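Local coordinates for protein amidase, hydantoinase/carbamoylase family (Burkholderia vietnamiensis, PDB 5I4M) that probably hydrolyses N-carbamoyl-L-amino acids, as a dimeric, two-zinc amidase of the peptidase M20 family, at residues F208-E213 and N419-A424; A358-A363 and H370-S375; A377-C382 and M392-C397. All blocks are in the same frame, centred on the assembly; numbering follows the deposited sequence.

Contact 1 of 3, residues F208-E213 and N419-A424; sequences FELHIE and NVLLHA. With ZN (zinc ion), chain C.
The phenyl ring of F208 packs one face against the methyl of A424, a CH-pi contact with A424 CB standing 4.1 Å from the ring centroid and displaced toward the rim. The pair joins strand 206-212 to helix 411-429, which runs almost antiparallel to it (173° between the short axes) in the α/β catalytic domain of the M20 family. F208 has CG anti to its carbonyl carbon (chi1 -63°), which carries the ring past L421 to the next helical turn; there F208 CE2 also comes within 3.7 Å of A424 O. Behind the ring, F208 CB meets L421 CD1 at 3.7 Å. The other branch of the same leucine, CD2, rests obliquely on L210, 4.1 Å from L210 CB. One leucine fork thus touches two strand residues, F208 and L210, and the touching side chains are buried and apolar. Between F208 and L210, E209 points away from the helix, and H211 lies beyond on the metal side: H211 NE2 binds a zinc ion together with H104 and D115. Its ring is fixed from the other nitrogen, H211 ND1 donating to I212 O at 2.8 Å, in the carbonyl plane on a lone pair.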
loop_
_atom_site.group_PDB
_atom_site.type_symbol
_atom_site.label_atom_id
_atom_site.label_comp_id
_atom_site.label_asym_id
_atom_site.label_seq_id
_atom_site.Cartn_x
_atom_site.Cartn_y
_atom_site.Cartn_z
ATOM N N PHE A 208 34.787 12.440 10.806
ATOM C CA PHE A 208 34.745 12.393 9.352
ATOM C C PHE A 208 33.874 11.214 8.947
ATOM O O PHE A 208 33.985 10.141 9.538
ATOM C CB PHE A 208 36.139 12.205 8.727
ATOM C CG PHE A 208 37.100 13.321 9.005
ATOM C CD1 PHE A 208 37.188 14.406 8.148
ATOM C CD2 PHE A 208 37.933 13.274 10.111
ATOM C CE1 PHE A 208 38.077 15.440 8.401
ATOM C CE2 PHE A 208 38.828 14.289 10.369
ATOM C CZ PHE A 208 38.902 15.381 9.511
ATOM N N GLU A 209 33.025 11.400 7.941
ATOM C CA GLU A 209 32.266 10.292 7.374
ATOM C C GLU A 209 32.556 10.181 5.881
ATOM O O GLU A 209 32.460 11.162 5.137
ATOM C CB GLU A 209 30.760 10.451 7.620
ATOM C CG GLU A 209 29.911 9.334 6.964
ATOM C CD GLU A 209 28.473 9.323 7.447
ATOM O OE1 GLU A 209 28.130 10.190 8.272
ATOM O OE2 GLU A 209 27.690 8.434 7.028
ATOM N N LEU A 210 32.914 8.981 5.457
ATOM C CA LEU A 210 33.146 8.640 4.062
ATOM C C LEU A 210 31.869 8.027 3.486
ATOM O O LEU A 210 31.262 7.152 4.114
ATOM C CB LEU A 210 34.325 7.660 3.979
ATOM C CG LEU A 210 34.599 6.932 2.667
ATOM C CD1 LEU A 210 35.001 7.914 1.592
ATOM C CD2 LEU A 210 35.701 5.885 2.902
ATOM N N HIS A 211 31.442 8.495 2.313
ATOM C CA HIS A 211 30.161 8.050 1.759
ATOM C C HIS A 211 30.188 8.178 0.242
ATOM O O HIS A 211 30.908 9.014 -0.304
ATOM C CB HIS A 211 29.015 8.894 2.324
ATOM C CG HIS A 211 27.691 8.195 2.355
ATOM N ND1 HIS A 211 26.935 7.976 1.221
ATOM C CD2 HIS A 211 26.974 7.697 3.391
ATOM C CE1 HIS A 211 25.808 7.367 1.561
ATOM N NE2 HIS A 211 25.809 7.184 2.870
ATOM N N ILE A 212 29.394 7.352 -0.448
ATOM C CA ILE A 212 29.235 7.583 -1.879
ATOM C C ILE A 212 28.364 8.820 -2.075
ATOM O O ILE A 212 27.519 9.154 -1.230
ATOM C CB ILE A 212 28.635 6.366 -2.611
ATOM C CG1 ILE A 212 27.295 5.970 -1.988
ATOM C CG2 ILE A 212 29.614 5.191 -2.605
ATOM C CD1 ILE A 212 26.407 5.198 -2.944
ATOM N N GLU A 213 28.557 9.497 -3.209
ATOM C CA GLU A 213 27.853 10.756 -3.450
ATOM C C GLU A 213 26.333 10.585 -3.447
ATOM O O GLU A 213 25.604 11.451 -2.941
ATOM C CB GLU A 213 28.298 11.358 -4.779
ATOM C CG GLU A 213 27.569 12.667 -5.076
ATOM C CD GLU A 213 27.753 13.127 -6.505
ATOM O OE1 GLU A 213 26.879 13.854 -7.010
ATOM O OE2 GLU A 213 28.758 12.745 -7.125
ATOM N N ASN A 419 41.709 6.208 1.255
ATOM C CA ASN A 419 42.991 6.881 1.452
ATOM C C ASN A 419 42.794 8.302 1.965
ATOM O O ASN A 419 43.534 8.769 2.843
ATOM C CB ASN A 419 43.789 6.877 0.149
ATOM C CG ASN A 419 44.580 5.596 -0.037
ATOM O OD1 ASN A 419 45.031 4.991 0.936
ATOM N ND2 ASN A 419 44.754 5.175 -1.287
ATOM N N VAL A 420 41.796 9.005 1.436
ATOM C CA VAL A 420 41.552 10.373 1.883
ATOM C C VAL A 420 41.048 10.375 3.320
ATOM O O VAL A 420 41.484 11.185 4.149
ATOM C CB VAL A 420 40.571 11.059 0.916
ATOM C CG1 VAL A 420 40.108 12.397 1.478
ATOM C CG2 VAL A 420 41.240 11.234 -0.450
ATOM N N LEU A 421 40.131 9.463 3.643
ATOM C CA LEU A 421 39.670 9.333 5.023
ATOM C C LEU A 421 40.835 9.032 5.957
ATOM O O LEU A 421 40.973 9.647 7.019
ATOM C CB LEU A 421 38.614 8.228 5.122
ATOM C CG LEU A 421 38.093 7.967 6.536
ATOM C CD1 LEU A 421 37.269 9.159 7.003
ATOM C CD2 LEU A 421 37.271 6.671 6.618
ATOM N N LEU A 422 41.681 8.075 5.570
ATOM C CA LEU A 422 42.853 7.719 6.366
ATOM C C LEU A 422 43.694 8.940 6.704
ATOM O O LEU A 422 44.042 9.167 7.869
ATOM C CB LEU A 422 43.699 6.691 5.609
ATOM C CG LEU A 422 45.062 6.323 6.201
ATOM C CD1 LEU A 422 44.898 5.706 7.589
ATOM C CD2 LEU A 422 45.824 5.367 5.266
ATOM N N HIS A 423 44.041 9.742 5.699
ATOM C CA HIS A 423 44.944 10.847 5.987
ATOM C C HIS A 423 44.252 12.024 6.650
ATOM O O HIS A 423 44.874 12.705 7.477
ATOM C CB HIS A 423 45.683 11.260 4.725
ATOM C CG HIS A 423 46.886 10.410 4.491
ATOM N ND1 HIS A 423 48.131 10.744 4.977
ATOM C CD2 HIS A 423 47.015 9.181 3.937
ATOM C CE1 HIS A 423 48.989 9.785 4.673
ATOM N NE2 HIS A 423 48.337 8.825 4.042
ATOM N N ALA A 424 42.986 12.278 6.332
ATOM C CA ALA A 424 42.263 13.317 7.055
ATOM C C ALA A 424 42.152 12.962 8.529
ATOM O O ALA A 424 42.336 13.820 9.401
ATOM C CB ALA A 424 40.880 13.523 6.442
HETATM ZN ZN ZN C . 23.831 6.699 3.803
HETATM O O HOH W 1 24.298 8.147 5.371
#

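Contact 2 of 3, residues A358-A363 and H370-S375; sequences AVRAAA and HRDIVS
R360 and H370 cross at about a right angle, the aliphatic part of the arginine passing the imidazole so that R360 CG lies 3.6 Å from H370 CE1. The guanidinium and ring planes are turned 51° against each other. On its CD2 side the same ring meets A363 CB, 3.7 Å from H370 CD2, so two residues one helical turn apart cradle it. H370 CG stands between its backbone N and carbonyl carbon (chi1 56°), which tips the ring from the first residue of strand 370-375 onto helix 353-365. Helix and strand, joined by a short connection, lie nearly antiparallel in the M20 catalytic domain, away from the zinc site. Beyond the ring, the arginine chain bends at chi3 and turns its head toward D372. R360 NH2 donates to D372 OD1 at 2.8 Å, almost straight at 175°; the acceptor lies in the guanidinium plane, whereas the nitrogen approaches the syn side of the carboxylate from somewhat out of its plane. A water joins all three side chains: it accepts from R360 NE, donates to D372 OD1, and lies 2.9 Å from H370 ND1 in the plane of the ring. H370 NE2 is hydrogen-bonded to D364 OD1. The charge of H370 is not settled: D364 could favour protonation and R360 oppose it, while the R360-D372 salt bridge and the shared water tie helix to strand.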
loop_
_atom_site.group_PDB
_atom_site.type_symbol
_atom_site.label_atom_id
_atom_site.label_comp_id
_atom_site.label_asym_id
_atom_site.label_seq_id
_atom_site.Cartn_x
_atom_site.Cartn_y
_atom_site.Cartn_z
ATOM N N ALA A 358 41.370 19.465 5.723
ATOM C CA ALA A 358 42.098 18.211 5.891
ATOM C C ALA A 358 41.718 17.206 4.813
ATOM O O ALA A 358 42.571 16.450 4.340
ATOM C CB ALA A 358 41.844 17.625 7.280
ATOM N N VAL A 359 40.438 17.177 4.430
ATOM C CA VAL A 359 39.981 16.294 3.359
ATOM C C VAL A 359 40.592 16.715 2.027
ATOM O O VAL A 359 41.101 15.884 1.260
ATOM C CB VAL A 359 38.443 16.288 3.303
ATOM C CG1 VAL A 359 37.944 15.552 2.073
ATOM C CG2 VAL A 359 37.877 15.653 4.571
ATOM N N ARG A 360 40.568 18.017 1.742
ATOM C CA ARG A 360 41.180 18.524 0.520
ATOM C C ARG A 360 42.679 18.224 0.492
ATOM O O ARG A 360 43.210 17.763 -0.527
ATOM C CB ARG A 360 40.911 20.027 0.407
ATOM C CG ARG A 360 41.147 20.612 -0.974
ATOM C CD ARG A 360 40.788 22.114 -1.031
ATOM N NE ARG A 360 39.344 22.359 -0.983
ATOM C CZ ARG A 360 38.718 22.965 0.023
ATOM N NH1 ARG A 360 39.402 23.397 1.078
ATOM N NH2 ARG A 360 37.406 23.135 -0.019
ATOM N N ALA A 361 43.370 18.460 1.615
ATOM C CA ALA A 361 44.805 18.186 1.691
ATOM C C ALA A 361 45.102 16.714 1.444
ATOM O O ALA A 361 46.096 16.373 0.785
ATOM C CB ALA A 361 45.353 18.613 3.053
ATOM N N ALA A 362 44.257 15.828 1.970
ATOM C CA ALA A 362 44.464 14.401 1.756
ATOM C C ALA A 362 44.261 14.024 0.298
ATOM O O ALA A 362 45.003 13.193 -0.240
ATOM C CB ALA A 362 43.536 13.586 2.652
ATOM N N ALA A 363 43.259 14.612 -0.358
ATOM C CA ALA A 363 43.074 14.361 -1.785
ATOM C C ALA A 363 44.283 14.825 -2.584
ATOM O O ALA A 363 44.758 14.115 -3.481
ATOM C CB ALA A 363 41.806 15.055 -2.279
ATOM N N HIS A 370 39.505 16.401 -7.490
ATOM C CA HIS A 370 38.459 16.649 -6.503
ATOM C C HIS A 370 37.718 17.939 -6.825
ATOM O O HIS A 370 38.189 18.777 -7.600
ATOM C CB HIS A 370 39.030 16.707 -5.074
ATOM C CG HIS A 370 40.120 17.720 -4.894
ATOM N ND1 HIS A 370 39.870 19.038 -4.576
ATOM C CD2 HIS A 370 41.466 17.604 -4.986
ATOM C CE1 HIS A 370 41.017 19.689 -4.478
ATOM N NE2 HIS A 370 42.000 18.842 -4.725
ATOM N N ARG A 371 36.532 18.073 -6.235
ATOM C CA ARG A 371 35.811 19.340 -6.234
ATOM C C ARG A 371 35.011 19.456 -4.945
ATOM O O ARG A 371 34.667 18.457 -4.308
ATOM C CB ARG A 371 34.874 19.476 -7.438
ATOM C CG ARG A 371 33.822 18.373 -7.531
ATOM C CD ARG A 371 32.637 18.831 -8.357
ATOM N NE ARG A 371 31.754 19.688 -7.576
ATOM C CZ ARG A 371 30.747 20.393 -8.080
ATOM N NH1 ARG A 371 30.494 20.366 -9.378
ATOM N NH2 ARG A 371 29.990 21.130 -7.281
ATOM N N ASP A 372 34.721 20.695 -4.565
ATOM C CA ASP A 372 33.814 20.939 -3.450
ATOM C C ASP A 372 32.409 20.486 -3.824
ATOM O O ASP A 372 31.980 20.630 -4.970
ATOM C CB ASP A 372 33.787 22.429 -3.095
ATOM C CG ASP A 372 35.072 22.914 -2.468
ATOM O OD1 ASP A 372 35.957 22.085 -2.181
ATOM O OD2 ASP A 372 35.189 24.143 -2.246
ATOM N N ILE A 373 31.669 19.956 -2.846
ATOM C CA ILE A 373 30.336 19.448 -3.142
ATOM C C ILE A 373 29.438 19.555 -1.912
ATOM O O ILE A 373 29.900 19.531 -0.766
ATOM C CB ILE A 373 30.417 17.996 -3.668
ATOM C CG1 ILE A 373 29.077 17.566 -4.269
ATOM C CG2 ILE A 373 30.891 17.065 -2.562
ATOM C CD1 ILE A 373 29.189 16.403 -5.268
ATOM N N VAL A 374 28.134 19.693 -2.169
ATOM C CA VAL A 374 27.109 19.761 -1.134
ATOM C C VAL A 374 26.382 18.423 -1.094
ATOM O O VAL A 374 25.926 17.922 -2.129
ATOM C CB VAL A 374 26.128 20.916 -1.404
ATOM C CG1 VAL A 374 25.016 20.953 -0.334
ATOM C CG2 VAL A 374 26.880 22.244 -1.454
ATOM N N SER A 375 26.291 17.832 0.092
ATOM C CA SER A 375 25.601 16.552 0.227
ATOM C C SER A 375 24.095 16.729 0.037
ATOM O O SER A 375 23.467 17.572 0.690
ATOM C CB SER A 375 25.893 15.940 1.597
ATOM O OG SER A 375 25.134 14.757 1.809
HETATM O O HOH W 2 38.182 21.047 -3.431
#

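Contact 3 of 3, residues A377-C382 and M392-C397; sequences AGHDAC and MVFVPC. With 3PG (3-phosphoglyceric acid), chain E.
M392 lays its terminal methyl over one face of the H379 imidazole, M392 CE standing 3.6 Å from the ring centroid in a CH-pi contact and leaning toward the CG-CD2 side of the rim. The methionine leaves the strand with CG anti to its carbonyl carbon, stays extended at chi2 (-173°), then bends at chi3 (70°), and this last turn folds the methyl onto the ring. The sulfur follows obliquely, with M392 SD 3.5 Å from H379 CD2. Lower on the chain, M392 CG packs against A381 CB at 3.7 Å. F394 reaches H379 from further along the strand: F394 CZ lies 3.9 Å from H379 NE2, which is near the plane of the phenyl ring, and the two ring planes are 73° apart. In the M20 catalytic domain this places strand 390-395 against the loop leading into helix 380-384, a loop that lines the ligand pocket at the zinc site. H379 also meets the ring of the zinc ligand H211, and its NE2 makes a weak hydrogen bond to S375 OG. H379 N donates to C382 SG at 3.5 Å. On the ligand side, G378 N gives a nearly straight hydrogen bond of 2.7 Å to carboxylate oxygen O2 of 3-phosphoglyceric acid. The phosphate lies nearer H379, O4P being 3.3 Å from H379 CE1, while H247 of the second subunit also bonds the ligand and packs on A377.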
loop_
_atom_site.group_PDB
_atom_site.type_symbol
_atom_site.label_atom_id
_atom_site.label_comp_id
_atom_site.label_asym_id
_atom_site.label_seq_id
_atom_site.Cartn_x
_atom_site.Cartn_y
_atom_site.Cartn_z
ATOM N N ALA A 377 21.990 14.084 0.383
ATOM C CA ALA A 377 21.388 13.218 1.386
ATOM C C ALA A 377 21.770 13.689 2.783
ATOM O O ALA A 377 22.683 14.501 2.966
ATOM C CB ALA A 377 21.834 11.765 1.195
ATOM N N GLY A 378 21.043 13.180 3.767
ATOM C CA GLY A 378 21.436 13.334 5.149
ATOM C C GLY A 378 22.370 12.211 5.565
ATOM O O GLY A 378 22.327 11.106 5.025
ATOM N N HIS A 379 23.231 12.517 6.533
ATOM C CA HIS A 379 24.167 11.549 7.074
ATOM C C HIS A 379 24.288 11.780 8.566
ATOM O O HIS A 379 24.015 12.871 9.059
ATOM C CB HIS A 379 25.537 11.675 6.412
ATOM C CG HIS A 379 25.462 11.665 4.926
ATOM N ND1 HIS A 379 25.310 10.502 4.203
ATOM C CD2 HIS A 379 25.468 12.676 4.026
ATOM C CE1 HIS A 379 25.246 10.798 2.916
ATOM N NE2 HIS A 379 25.347 12.109 2.781
ATOM N N ASP A 380 24.708 10.739 9.283
ATOM C CA ASP A 380 24.971 10.918 10.703
ATOM C C ASP A 380 25.947 12.061 10.944
ATOM O O ASP A 380 25.814 12.785 11.935
ATOM C CB ASP A 380 25.479 9.610 11.299
ATOM C CG ASP A 380 24.447 8.500 11.191
ATOM O OD1 ASP A 380 23.387 8.632 11.830
ATOM O OD2 ASP A 380 24.686 7.497 10.472
ATOM N N ALA A 381 26.890 12.275 10.018
ATOM C CA ALA A 381 27.816 13.396 10.133
ATOM C C ALA A 381 27.098 14.744 10.242
ATOM O O ALA A 381 27.638 15.679 10.845
ATOM C CB ALA A 381 28.767 13.411 8.936
ATOM N N CYS A 382 25.898 14.879 9.662
ATOM C CA CYS A 382 25.185 16.159 9.766
ATOM C C CYS A 382 24.850 16.490 11.211
ATOM O O CYS A 382 24.870 17.663 11.609
ATOM C CB CYS A 382 23.907 16.143 8.926
ATOM S SG CYS A 382 24.208 15.815 7.165
ATOM N N MET A 392 32.936 15.583 5.581
ATOM C CA MET A 392 32.722 14.310 4.903
ATOM C C MET A 392 33.617 14.180 3.679
ATOM O O MET A 392 34.110 15.164 3.125
ATOM C CB MET A 392 31.260 14.136 4.473
ATOM C CG MET A 392 30.270 14.157 5.629
ATOM S SD MET A 392 28.611 13.741 5.033
ATOM C CE MET A 392 28.844 11.990 4.667
ATOM N N VAL A 393 33.798 12.927 3.266
ATOM C CA VAL A 393 34.525 12.552 2.058
ATOM C C VAL A 393 33.540 11.830 1.155
ATOM O O VAL A 393 32.931 10.846 1.579
ATOM C CB VAL A 393 35.713 11.635 2.371
ATOM C CG1 VAL A 393 36.478 11.293 1.083
ATOM C CG2 VAL A 393 36.624 12.252 3.418
ATOM N N PHE A 394 33.365 12.324 -0.072
ATOM C CA PHE A 394 32.553 11.650 -1.077
ATOM C C PHE A 394 33.446 10.977 -2.113
ATOM O O PHE A 394 34.534 11.465 -2.428
ATOM C CB PHE A 394 31.621 12.613 -1.824
ATOM C CG PHE A 394 30.285 12.877 -1.141
ATOM C CD1 PHE A 394 29.966 12.314 0.090
ATOM C CD2 PHE A 394 29.351 13.698 -1.758
ATOM C CE1 PHE A 394 28.740 12.571 0.688
ATOM C CE2 PHE A 394 28.127 13.959 -1.166
ATOM C CZ PHE A 394 27.820 13.392 0.062
ATOM N N VAL A 395 32.963 9.863 -2.644
ATOM C CA VAL A 395 33.449 9.296 -3.901
ATOM C C VAL A 395 32.248 9.200 -4.830
ATOM O O VAL A 395 31.099 9.324 -4.374
ATOM C CB VAL A 395 34.124 7.918 -3.693
ATOM C CG1 VAL A 395 35.212 8.010 -2.636
ATOM C CG2 VAL A 395 33.083 6.840 -3.362
ATOM N N PRO A 396 32.464 9.010 -6.137
ATOM C CA PRO A 396 31.332 8.942 -7.072
ATOM C C PRO A 396 30.568 7.641 -6.911
ATOM O O PRO A 396 30.991 6.725 -6.209
ATOM C CB PRO A 396 31.987 9.017 -8.460
ATOM C CG PRO A 396 33.415 9.421 -8.223
ATOM C CD PRO A 396 33.754 8.934 -6.846
ATOM N N CYS A 397 29.424 7.562 -7.591
ATOM C CA CYS A 397 28.763 6.281 -7.797
ATOM C C CYS A 397 28.243 6.219 -9.225
ATOM O O CYS A 397 27.983 7.249 -9.851
ATOM C CB CYS A 397 27.625 6.028 -6.798
ATOM S SG CYS A 397 26.384 7.333 -6.711
HETATM C C1 3PG E . 18.269 10.608 3.499
HETATM O O1 3PG E . 17.278 10.171 2.886
HETATM O O2 3PG E . 18.970 11.550 3.068
HETATM C C2 3PG E . 18.618 9.967 4.811
HETATM O O3 3PG E . 19.434 10.854 5.597
HETATM C C3 3PG E . 19.392 8.700 4.526
HETATM O O1P 3PG E . 20.633 9.036 3.901
HETATM P P 3PG E . 21.486 7.864 3.138
HETATM O O2P 3PG E . 21.486 6.668 4.061
HETATM O O3P 3PG E . 20.695 7.617 1.861
HETATM O O4P 3PG E . 22.879 8.492 2.955
#

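All three contacts lie in the M20 catalytic domain, their centres 9 to 11 Å apart. Along the chain, contacts 2 and 3 follow one another inside the long loop closed by contact 1. Strands 206-212 and 390-395 are parallel neighbours, so contacts 1 and 3 share a sheet; H211 N and V393 O lie 2.9 Å apart across it. Helices 353-365 and 411-429 pack together between contacts 1 and 2, through A362 against V420 and H423, while V359 reaches V393 of contact 3. Strand 370-375 leads directly into the ligand-binding loop. Contact 2 lies away from the active site, whereas contact 1 packs the strand that carries the zinc ligand H211, and contact 3 the loop that binds 3-phosphoglyceric acid.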